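PDB 4FUV: porin protein associated with imipenem resistance from Acinetobacter baumannii, which forms an eight-stranded outer-membrane beta-barrel associated with imipenem resistance and probably takes part in the uptake of ornithine and imipenem. Local coordinates for residues A[63-77]-A[101-115]. Sequence-based numbering, arbitrary orientation. Where two conformers were deposited one is given.
With C8E ((hydroxyethyloxy)tri(ethyloxy)octane), chain C.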
loop_
_atom_site.group_PDB
_atom_site.type_symbol
_atom_site.label_atom_id
_atom_site.label_comp_id
_atom_site.label_asym_id
_atom_site.label_seq_id
_atom_site.Cartn_x
_atom_site.Cartn_y
_atom_site.Cartn_z
ATOM N N GLY A 63 -5.241 11.412 9.219
ATOM C CA GLY A 63 -5.921 12.258 10.184
ATOM C C GLY A 63 -6.253 11.576 11.504
ATOM O O GLY A 63 -6.828 12.196 12.396
ATOM N N SER A 64 -5.907 10.299 11.632
ATOM C CA SER A 64 -6.108 9.601 12.898
ATOM C C SER A 64 -4.797 9.262 13.593
ATOM O O SER A 64 -3.777 8.990 12.953
ATOM C CB SER A 64 -6.931 8.322 12.731
ATOM O OG SER A 64 -8.307 8.596 12.550
ATOM N N THR A 65 -4.857 9.264 14.914
ATOM C CA THR A 65 -3.758 8.836 15.752
ATOM C C THR A 65 -4.251 7.662 16.592
ATOM O O THR A 65 -5.413 7.635 17.012
ATOM C CB THR A 65 -3.292 10.008 16.638
ATOM O OG1 THR A 65 -2.147 10.621 16.038
ATOM C CG2 THR A 65 -2.950 9.549 18.035
ATOM N N TYR A 66 -3.385 6.677 16.807
ATOM C CA TYR A 66 -3.740 5.522 17.621
ATOM C C TYR A 66 -2.854 5.427 18.860
ATOM O O TYR A 66 -1.676 5.774 18.819
ATOM C CB TYR A 66 -3.666 4.240 16.792
ATOM C CG TYR A 66 -4.655 4.220 15.645
ATOM C CD1 TYR A 66 -4.356 4.833 14.436
ATOM C CD2 TYR A 66 -5.895 3.602 15.778
ATOM C CE1 TYR A 66 -5.252 4.821 13.388
ATOM C CE2 TYR A 66 -6.797 3.581 14.734
ATOM C CZ TYR A 66 -6.473 4.201 13.542
ATOM O OH TYR A 66 -7.368 4.201 12.494
ATOM N N ASP A 67 -3.445 4.983 19.966
ATOM C CA ASP A 67 -2.716 4.732 21.202
ATOM C C ASP A 67 -3.085 3.333 21.683
ATOM O O ASP A 67 -4.264 3.020 21.848
ATOM C CB ASP A 67 -3.082 5.763 22.282
ATOM C CG ASP A 67 -2.804 7.198 21.852
ATOM O OD1 ASP A 67 -1.845 7.424 21.081
ATOM O OD2 ASP A 67 -3.550 8.108 22.290
ATOM N N LEU A 68 -2.079 2.494 21.911
ATOM C CA LEU A 68 -2.315 1.107 22.307
ATOM C C LEU A 68 -1.683 0.778 23.664
ATOM O O LEU A 68 -0.475 0.940 23.861
ATOM C CB LEU A 68 -1.758 0.161 21.245
ATOM C CG LEU A 68 -2.316 -1.257 21.047
ATOM C CD1 LEU A 68 -1.512 -1.958 19.975
ATOM C CD2 LEU A 68 -2.323 -2.095 22.312
ATOM N N ASP A 69 -2.510 0.310 24.591
ATOM C CA ASP A 69 -2.023 -0.278 25.831
ATOM C C ASP A 69 -2.340 -1.768 25.818
ATOM O O ASP A 69 -3.394 -2.194 25.333
ATOM C CB ASP A 69 -2.650 0.400 27.051
ATOM C CG ASP A 69 -2.204 1.844 27.210
ATOM O OD1 ASP A 69 -1.047 2.150 26.853
ATOM O OD2 ASP A 69 -3.009 2.675 27.687
ATOM N N MET A 70 -1.413 -2.567 26.330
ATOM C CA MET A 70 -1.607 -4.006 26.368
ATOM C C MET A 70 -0.981 -4.580 27.629
ATOM O O MET A 70 0.160 -4.280 27.959
ATOM C CB MET A 70 -1.021 -4.664 25.120
ATOM C CG MET A 70 -1.113 -6.187 25.118
ATOM S SD MET A 70 -0.476 -6.966 23.617
ATOM C CE MET A 70 1.300 -6.937 23.905
ATOM N N ASP A 71 -1.735 -5.417 28.330
ATOM C CA ASP A 71 -1.243 -6.057 29.540
ATOM C C ASP A 71 -1.451 -7.561 29.401
ATOM O O ASP A 71 -2.553 -8.012 29.102
ATOM C CB ASP A 71 -1.986 -5.505 30.761
ATOM C CG ASP A 71 -1.436 -6.025 32.072
ATOM O OD1 ASP A 71 -0.300 -6.548 32.088
ATOM O OD2 ASP A 71 -2.144 -5.905 33.092
ATOM N N ASN A 72 -0.385 -8.331 29.601
ATOM C CA ASN A 72 -0.438 -9.779 29.419
ATOM C C ASN A 72 0.006 -10.537 30.673
ATOM O O ASN A 72 0.837 -10.057 31.450
ATOM C CB ASN A 72 0.405 -10.214 28.208
ATOM C CG ASN A 72 0.244 -9.283 27.006
ATOM O OD1 ASN A 72 0.932 -8.263 26.897
ATOM N ND2 ASN A 72 -0.655 -9.638 26.096
ATOM N N ASN A 73 -0.560 -11.723 30.860
ATOM C CA ASN A 73 -0.243 -12.561 32.008
ATOM C C ASN A 73 -0.645 -13.983 31.673
ATOM O O ASN A 73 -1.664 -14.485 32.139
ATOM C CB ASN A 73 -0.978 -12.070 33.261
ATOM C CG ASN A 73 -0.454 -12.718 34.537
ATOM O OD1 ASN A 73 0.751 -12.941 34.694
ATOM N ND2 ASN A 73 -1.359 -13.031 35.449
ATOM N N ASN A 74 0.171 -14.624 30.847
ATOM C CA ASN A 74 -0.159 -15.919 30.289
ATOM C C ASN A 74 0.853 -16.989 30.692
ATOM O O ASN A 74 2.060 -16.733 30.692
ATOM C CB ASN A 74 -0.179 -15.792 28.776
ATOM C CG ASN A 74 -1.059 -14.651 28.312
ATOM O OD1 ASN A 74 -2.245 -14.602 28.630
ATOM N ND2 ASN A 74 -0.478 -13.720 27.571
ATOM N N VAL A 75 0.351 -18.172 31.044
ATOM C CA VAL A 75 1.194 -19.346 31.275
ATOM C C VAL A 75 0.784 -20.424 30.282
ATOM O O VAL A 75 -0.400 -20.739 30.169
ATOM C CB VAL A 75 1.001 -19.937 32.692
ATOM C CG1 VAL A 75 1.869 -21.182 32.875
ATOM C CG2 VAL A 75 1.302 -18.911 33.754
ATOM N N TYR A 76 1.748 -21.019 29.588
ATOM C CA TYR A 76 1.397 -22.015 28.576
ATOM C C TYR A 76 2.214 -23.296 28.641
ATOM O O TYR A 76 3.391 -23.306 29.045
ATOM C CB TYR A 76 1.450 -21.407 27.166
ATOM C CG TYR A 76 2.853 -21.031 26.689
ATOM C CD1 TYR A 76 3.674 -21.971 26.056
ATOM C CD2 TYR A 76 3.346 -19.742 26.849
ATOM C CE1 TYR A 76 4.954 -21.637 25.613
ATOM C CE2 TYR A 76 4.628 -19.395 26.420
ATOM C CZ TYR A 76 5.425 -20.357 25.782
ATOM O OH TYR A 76 6.695 -20.061 25.328
ATOM N N LEU A 77 1.577 -24.383 28.244
ATOM C CA LEU A 77 2.268 -25.657 28.112
ATOM C C LEU A 77 1.965 -26.236 26.732
ATOM O O LEU A 77 0.807 -26.545 26.415
ATOM C CB LEU A 77 1.830 -26.623 29.203
ATOM C CG LEU A 77 2.503 -27.990 29.145
ATOM C CD1 LEU A 77 4.018 -27.841 29.323
ATOM C CD2 LEU A 77 1.917 -28.909 30.198
ATOM N N ALA A 101 -2.045 -25.845 25.700
ATOM C CA ALA A 101 -3.049 -25.027 26.352
ATOM C C ALA A 101 -2.431 -23.940 27.213
ATOM O O ALA A 101 -1.248 -23.979 27.575
ATOM C CB ALA A 101 -3.982 -25.896 27.191
ATOM N N ALA A 102 -3.245 -22.971 27.583
ATOM C CA ALA A 102 -2.704 -21.900 28.382
ATOM C C ALA A 102 -3.734 -21.294 29.290
ATOM O O ALA A 102 -4.941 -21.342 29.011
ATOM C CB ALA A 102 -2.085 -20.843 27.491
ATOM N N TYR A 103 -3.239 -20.761 30.403
ATOM C CA TYR A 103 -3.972 -19.806 31.192
ATOM C C TYR A 103 -3.729 -18.469 30.515
ATOM O O TYR A 103 -2.583 -18.094 30.293
ATOM C CB TYR A 103 -3.412 -19.778 32.620
ATOM C CG TYR A 103 -3.945 -18.649 33.449
ATOM C CD1 TYR A 103 -3.324 -17.397 33.449
ATOM C CD2 TYR A 103 -5.079 -18.822 34.235
ATOM C CE1 TYR A 103 -3.826 -16.352 34.218
ATOM C CE2 TYR A 103 -5.575 -17.789 35.012
ATOM C CZ TYR A 103 -4.953 -16.560 34.996
ATOM O OH TYR A 103 -5.462 -15.535 35.767
ATOM N N LEU A 104 -4.800 -17.746 30.198
ATOM C CA LEU A 104 -4.696 -16.488 29.477
ATOM C C LEU A 104 -5.281 -15.330 30.279
ATOM O O LEU A 104 -6.305 -15.481 30.928
ATOM C CB LEU A 104 -5.455 -16.590 28.148
ATOM C CG LEU A 104 -4.862 -17.618 27.187
ATOM C CD1 LEU A 104 -5.802 -17.776 26.015
ATOM C CD2 LEU A 104 -3.495 -17.133 26.731
ATOM N N ASP A 105 -4.632 -14.175 30.212
ATOM C CA ASP A 105 -5.168 -12.940 30.791
ATOM C C ASP A 105 -4.540 -11.804 30.007
ATOM O O ASP A 105 -3.385 -11.443 30.236
ATOM C CB ASP A 105 -4.842 -12.834 32.295
ATOM C CG ASP A 105 -5.419 -11.581 32.950
ATOM O OD1 ASP A 105 -5.959 -10.695 32.260
ATOM O OD2 ASP A 105 -5.316 -11.470 34.183
ATOM N N ASN A 106 -5.302 -11.257 29.065
ATOM C CA ASN A 106 -4.792 -10.232 28.164
ATOM C C ASN A 106 -5.765 -9.060 28.051
ATOM O O ASN A 106 -6.921 -9.243 27.683
ATOM C CB ASN A 106 -4.532 -10.831 26.776
ATOM C CG ASN A 106 -3.523 -11.982 26.811
ATOM O OD1 ASN A 106 -2.311 -11.763 26.728
ATOM N ND2 ASN A 106 -4.024 -13.210 26.930
ATOM N N ASP A 107 -5.299 -7.862 28.380
ATOM C CA ASP A 107 -6.116 -6.672 28.216
ATOM C C ASP A 107 -5.559 -5.789 27.117
ATOM O O ASP A 107 -4.371 -5.467 27.103
ATOM C CB ASP A 107 -6.184 -5.882 29.521
ATOM C CG ASP A 107 -6.724 -6.705 30.668
ATOM O OD1 ASP A 107 -7.578 -7.583 30.427
ATOM O OD2 ASP A 107 -6.293 -6.475 31.815
ATOM N N TYR A 108 -6.432 -5.409 26.196
ATOM C CA TYR A 108 -6.107 -4.432 25.171
ATOM C C TYR A 108 -6.941 -3.160 25.392
ATOM O O TYR A 108 -8.133 -3.227 25.696
ATOM C CB TYR A 108 -6.357 -5.033 23.789
ATOM C CG TYR A 108 -5.610 -6.333 23.564
ATOM C CD1 TYR A 108 -6.149 -7.557 23.960
ATOM C CD2 TYR A 108 -4.354 -6.338 22.977
ATOM C CE1 TYR A 108 -5.445 -8.759 23.753
ATOM C CE2 TYR A 108 -3.656 -7.516 22.778
ATOM C CZ TYR A 108 -4.201 -8.725 23.168
ATOM O OH TYR A 108 -3.479 -9.892 22.960
ATOM N N ASP A 109 -6.299 -2.004 25.274
ATOM C CA ASP A 109 -6.984 -0.722 25.366
ATOM C C ASP A 109 -6.515 0.164 24.216
ATOM O O ASP A 109 -5.465 0.802 24.304
ATOM C CB ASP A 109 -6.700 -0.051 26.713
ATOM C CG ASP A 109 -7.387 1.303 26.853
ATOM O OD1 ASP A 109 -6.802 2.322 26.421
ATOM O OD2 ASP A 109 -8.512 1.356 27.395
ATOM N N LEU A 110 -7.291 0.178 23.132
ATOM C CA LEU A 110 -6.954 0.927 21.925
ATOM C C LEU A 110 -7.776 2.211 21.803
ATOM O O LEU A 110 -8.997 2.186 21.925
ATOM C CB LEU A 110 -7.202 0.066 20.695
ATOM C CG LEU A 110 -7.012 0.777 19.359
ATOM C CD1 LEU A 110 -5.546 1.122 19.133
ATOM C CD2 LEU A 110 -7.551 -0.075 18.229
ATOM N N THR A 111 -7.103 3.327 21.547
ATOM C CA THR A 111 -7.780 4.611 21.386
ATOM C C THR A 111 -7.454 5.248 20.040
ATOM O O THR A 111 -6.287 5.453 19.706
ATOM C CB THR A 111 -7.375 5.572 22.485
ATOM O OG1 THR A 111 -7.866 5.086 23.736
ATOM C CG2 THR A 111 -7.949 6.949 22.221
ATOM N N ARG A 112 -8.482 5.543 19.256
ATOM C CA ARG A 112 -8.287 6.253 18.000
ATOM C C ARG A 112 -8.720 7.710 18.142
ATOM O O ARG A 112 -9.864 7.997 18.489
ATOM C CB ARG A 112 -9.049 5.574 16.862
ATOM C CG ARG A 112 -9.153 6.412 15.584
ATOM C CD ARG A 112 -9.931 5.656 14.514
ATOM N NE ARG A 112 -9.672 6.172 13.171
ATOM C CZ ARG A 112 -10.045 5.559 12.048
ATOM N NH1 ARG A 112 -10.692 4.400 12.103
ATOM N NH2 ARG A 112 -9.765 6.100 10.868
ATOM N N ASN A 113 -7.794 8.622 17.873
ATOM C CA ASN A 113 -8.083 10.049 17.888
ATOM C C ASN A 113 -8.208 10.589 16.467
ATOM O O ASN A 113 -7.244 10.594 15.706
ATOM C CB ASN A 113 -6.998 10.809 18.657
ATOM C CG ASN A 113 -6.671 10.157 19.989
ATOM O OD1 ASN A 113 -5.580 9.596 20.176
ATOM N ND2 ASN A 113 -7.619 10.208 20.919
ATOM N N VAL A 114 -9.401 11.038 16.109
ATOM C CA VAL A 114 -9.647 11.516 14.754
ATOM C C VAL A 114 -9.606 13.042 14.710
ATOM O O VAL A 114 -10.358 13.698 15.425
ATOM C CB VAL A 114 -11.005 10.988 14.235
ATOM C CG1 VAL A 114 -11.271 11.450 12.803
ATOM C CG2 VAL A 114 -11.043 9.466 14.329
ATOM N N ASP A 115 -8.712 13.603 13.893
ATOM C CA ASP A 115 -8.633 15.054 13.725
ATOM C C ASP A 115 -9.957 15.612 13.241
ATOM O O ASP A 115 -10.702 14.944 12.519
ATOM C CB ASP A 115 -7.581 15.457 12.692
ATOM C CG ASP A 115 -6.167 15.265 13.178
ATOM O OD1 ASP A 115 -5.954 15.187 14.408
ATOM O OD2 ASP A 115 -5.268 15.211 12.310
HETATM C C1 C8E C . 8.286 -21.224 33.579
HETATM C C2 C8E C . 6.807 -20.902 33.784
HETATM C C3 C8E C . 6.570 -20.215 35.124
HETATM C C4 C8E C . 5.087 -20.055 35.451
HETATM C C5 C8E C . 4.730 -18.598 35.716
HETATM C C6 C8E C . 3.675 -18.411 36.806
HETATM C C7 C8E C . 2.789 -17.205 36.491
HETATM C C8 C8E C . 1.683 -17.027 37.523
HETATM O O9 C8E C . 0.662 -16.197 37.009
HETATM C C10 C8E C . -0.461 -16.927 36.563
HETATM O O HOH W 1 -8.976 9.216 10.189
#
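N72, N74 and N106 form an amide cluster on one face of two antiparallel neighbouring strands, 64-77 and 101-114, of the eight-stranded barrel of this outer-membrane protein. N106 OD1 accepts two amide N-H groups. N72 ND2 lies 2.8 Å from N106 OD1, in the carbonyl plane on a lone pair; N74 ND2, also 2.8 Å from N106 OD1, is tilted slightly out of that plane. The N74 and N106 side chains cross at about a right angle, yet their amide planes are only 29° apart, and N106 ND2 returns only a weak bond to N74 OD1. That oxygen is taken chiefly by the backbone: D105 N lies 2.9 Å from N74 OD1, nearly along the C=O axis. A side-chain oxygen thus replaces a main-chain acceptor where the regular pairing lapses; N73 N to D105 O is weak, and paired bonds resume at V75 and Y103. N74's CG stands beside its own backbone N (chi1 -52°), which brings the amide across to the other strand.

Next along this face, M70 and Y108 point the same way in a Met-aromatic contact, the sulfur oblique at 61° from the ring normal, with M70 SD 3.3 Å from Y108 CE2. On the reverse face, D69 OD2 lies 4.0 Å from D109 OD1, two like charges close together, while D69 OD1 is hydrogen-bonded to S54 OG of the adjacent strand 42-56.

Toward the 63/115 end, Y66 and R112 lie side by side. R112, extended from CG to NE, places its guanidinium beneath the phenol oxygen, Y66 OH sitting 3.0 Å above the plane over its centre, too poorly angled for a hydrogen bond. The N-H is used instead at the edge, where R112 NE meets S64 OG at 2.9 Å, exactly in the guanidinium plane.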